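Local coordinates for Endoglucanase(Endo-1,4-beta-glucanase)protein (Pseudomonas stutzeri, PDB 4LX4) that probably hydrolyses O-glycosidic bonds, as a presumed endo-1,4-beta-glucanase of glycoside hydrolase family 5, at residues H14-S19 with R53-P58. Residues are numbered along the deposited sequence; the frame is centred on the assembly and turned at random.
Sequences HGVNIS and RLIRFP
Asn17 and Arg56 stand side by side, and Arg56 NH1 donates to Asn17 OD1 at 2.9 Å in a nearly straight bond (165° at the hydrogen). The oxygen lies near the guanidinium plane, at its edge, while the amide is turned 85° from that plane. With CG anti to the backbone N (chi1 -175°) and the chain extended as far as NE, Arg56 runs past the amide, Arg56 CD coming within 3.1 Å of Asn17 OD1. Asparagine suits the place because one small amide both accepts, through OD1, and donates, its ND2 binding Tyr282 O and Gly251 O, consistent with OD1 being held toward Arg56. Three backbone hydrogen bonds join parallel strands 14-18 and 54-58: Val16 N to Leu54 O (3.1 Å), Arg56 N to Val16 O (3.1 Å) and Ile18 N to Arg56 O (3.0 Å). Gly15 fits because a CB would collide with Leu54 O. Branched Val16 and Ile55 lie on the opposite face; Ile18 CG1 packs on Ile55 CG2 at 3.6 Å, and Tyr47 of helix 41-49 touches Val16 and Ile18. Farther along, one water donates to Ile18 O and Pro58 O above a face of the Phe57 ring, toward its rim. Asp140, Glu175, Glu204 and Glu252 form salt bridges with the Arg56 guanidinium, and Asn143 OD1 binds its NH2. A leucine in place of Arg56 would probably leave Asn17 OD1 without this donor and the clustered carboxylates without their shared positive partner. A Tris molecule, probably from the crystallisation liquor, about 5 Å from the Arg56 side chain is consistent with a pocket here. The strands, connected through helix 41-49, form a beta-alpha-beta unit of the family 5 TIM barrel, with Asn17 and Arg56 on its inner face.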
loop_
_atom_site.group_PDB
_atom_site.type_symbol
_atom_site.label_atom_id
_atom_site.label_comp_id
_atom_site.label_asym_id
_atom_site.label_seq_id
_atom_site.Cartn_x
_atom_site.Cartn_y
_atom_site.Cartn_z
ATOM N N HIS A 14 2.484 9.065 7.730
ATOM C CA HIS A 14 1.078 8.813 7.369
ATOM C C HIS A 14 0.674 9.424 6.045
ATOM O O HIS A 14 0.662 10.650 5.861
ATOM C CB HIS A 14 0.134 9.237 8.493
ATOM C CG HIS A 14 0.489 8.627 9.807
ATOM N ND1 HIS A 14 0.567 7.263 9.991
ATOM C CD2 HIS A 14 0.846 9.189 10.986
ATOM C CE1 HIS A 14 0.946 7.012 11.230
ATOM N NE2 HIS A 14 1.120 8.163 11.854
ATOM N N GLY A 15 0.356 8.537 5.114
ATOM C CA GLY A 15 0.136 8.945 3.751
ATOM C C GLY A 15 -1.193 8.456 3.281
ATOM O O GLY A 15 -2.082 8.172 4.081
ATOM N N VAL A 16 -1.323 8.350 1.966
ATOM C CA VAL A 16 -2.606 8.078 1.356
ATOM C C VAL A 16 -2.412 7.157 0.169
ATOM O O VAL A 16 -1.444 7.290 -0.562
ATOM C CB VAL A 16 -3.309 9.400 0.922
ATOM C CG1 VAL A 16 -2.397 10.221 0.050
ATOM C CG2 VAL A 16 -4.603 9.096 0.195
ATOM N N ASN A 17 -3.335 6.217 0.007
ATOM C CA ASN A 17 -3.438 5.428 -1.204
ATOM C C ASN A 17 -4.066 6.297 -2.295
ATOM O O ASN A 17 -5.062 6.970 -2.043
ATOM C CB ASN A 17 -4.298 4.172 -0.950
ATOM C CG ASN A 17 -3.559 3.097 -0.165
ATOM O OD1 ASN A 17 -2.865 2.257 -0.738
ATOM N ND2 ASN A 17 -3.698 3.126 1.154
ATOM N N ILE A 18 -3.470 6.308 -3.488
ATOM C CA ILE A 18 -3.983 7.116 -4.598
ATOM C C ILE A 18 -4.494 6.260 -5.767
ATOM O O ILE A 18 -3.774 5.415 -6.317
ATOM C CB ILE A 18 -2.933 8.138 -5.083
ATOM C CG1 ILE A 18 -2.676 9.190 -3.993
ATOM C CG2 ILE A 18 -3.366 8.797 -6.388
ATOM C CD1 ILE A 18 -3.879 10.045 -3.600
ATOM N N SER A 19 -5.760 6.476 -6.110
ATOM C CA SER A 19 -6.418 5.796 -7.221
ATOM C C SER A 19 -5.899 6.298 -8.571
ATOM O O SER A 19 -5.191 7.299 -8.603
ATOM C CB SER A 19 -7.916 6.021 -7.111
ATOM O OG SER A 19 -8.183 7.397 -7.084
ATOM N N ARG A 53 3.385 13.505 2.261
ATOM C CA ARG A 53 4.506 13.277 1.351
ATOM C C ARG A 53 4.675 11.789 1.014
ATOM O O ARG A 53 5.610 11.407 0.322
ATOM C CB ARG A 53 5.788 13.780 2.010
ATOM C CG ARG A 53 5.856 15.282 2.226
ATOM C CD ARG A 53 7.247 15.653 2.738
ATOM N NE ARG A 53 7.471 17.092 2.834
ATOM C CZ ARG A 53 8.150 17.810 1.948
ATOM N NH1 ARG A 53 8.669 17.239 0.866
ATOM N NH2 ARG A 53 8.297 19.109 2.143
ATOM N N LEU A 54 3.786 10.955 1.547
ATOM C CA LEU A 54 3.860 9.506 1.367
ATOM C C LEU A 54 2.648 8.991 0.583
ATOM O O LEU A 54 1.510 9.244 0.953
ATOM C CB LEU A 54 3.934 8.813 2.730
ATOM C CG LEU A 54 4.027 7.280 2.711
ATOM C CD1 LEU A 54 5.342 6.809 2.098
ATOM C CD2 LEU A 54 3.809 6.659 4.107
ATOM N N ILE A 55 2.898 8.292 -0.514
ATOM C CA ILE A 55 1.822 7.814 -1.364
ATOM C C ILE A 55 2.034 6.333 -1.675
ATOM O O ILE A 55 3.148 5.910 -2.022
ATOM C CB ILE A 55 1.762 8.605 -2.692
ATOM C CG1 ILE A 55 1.544 10.104 -2.442
ATOM C CG2 ILE A 55 0.720 8.011 -3.651
ATOM C CD1 ILE A 55 0.337 10.434 -1.546
ATOM N N ARG A 56 0.970 5.548 -1.533
ATOM C CA ARG A 56 0.961 4.178 -2.036
ATOM C C ARG A 56 0.112 4.173 -3.308
ATOM O O ARG A 56 -1.015 4.664 -3.295
ATOM C CB ARG A 56 0.359 3.243 -0.991
ATOM C CG ARG A 56 0.399 1.741 -1.335
ATOM C CD ARG A 56 -0.099 0.912 -0.144
ATOM N NE ARG A 56 -0.154 -0.539 -0.379
ATOM C CZ ARG A 56 -1.265 -1.248 -0.581
ATOM N NH1 ARG A 56 -2.458 -0.661 -0.619
ATOM N NH2 ARG A 56 -1.184 -2.561 -0.765
ATOM N N PHE A 57 0.666 3.655 -4.407
ATOM C CA PHE A 57 -0.026 3.679 -5.697
ATOM C C PHE A 57 -0.252 2.305 -6.338
ATOM O O PHE A 57 0.646 1.752 -6.984
ATOM C CB PHE A 57 0.674 4.602 -6.685
ATOM C CG PHE A 57 -0.118 4.826 -7.938
ATOM C CD1 PHE A 57 -1.237 5.650 -7.930
ATOM C CD2 PHE A 57 0.238 4.183 -9.122
ATOM C CE1 PHE A 57 -1.996 5.834 -9.090
ATOM C CE2 PHE A 57 -0.505 4.363 -10.284
ATOM C CZ PHE A 57 -1.614 5.198 -10.274
ATOM N N PRO A 58 -1.484 1.782 -6.195
ATOM C CA PRO A 58 -1.900 0.529 -6.836
ATOM C C PRO A 58 -1.915 0.562 -8.365
ATOM O O PRO A 58 -2.378 1.521 -8.987
ATOM C CB PRO A 58 -3.321 0.319 -6.311
ATOM C CG PRO A 58 -3.347 1.068 -4.995
ATOM C CD PRO A 58 -2.476 2.268 -5.215
HETATM O O HOH W 1 2.956 12.147 4.964
HETATM O O HOH W 2 -3.935 3.371 -8.115
#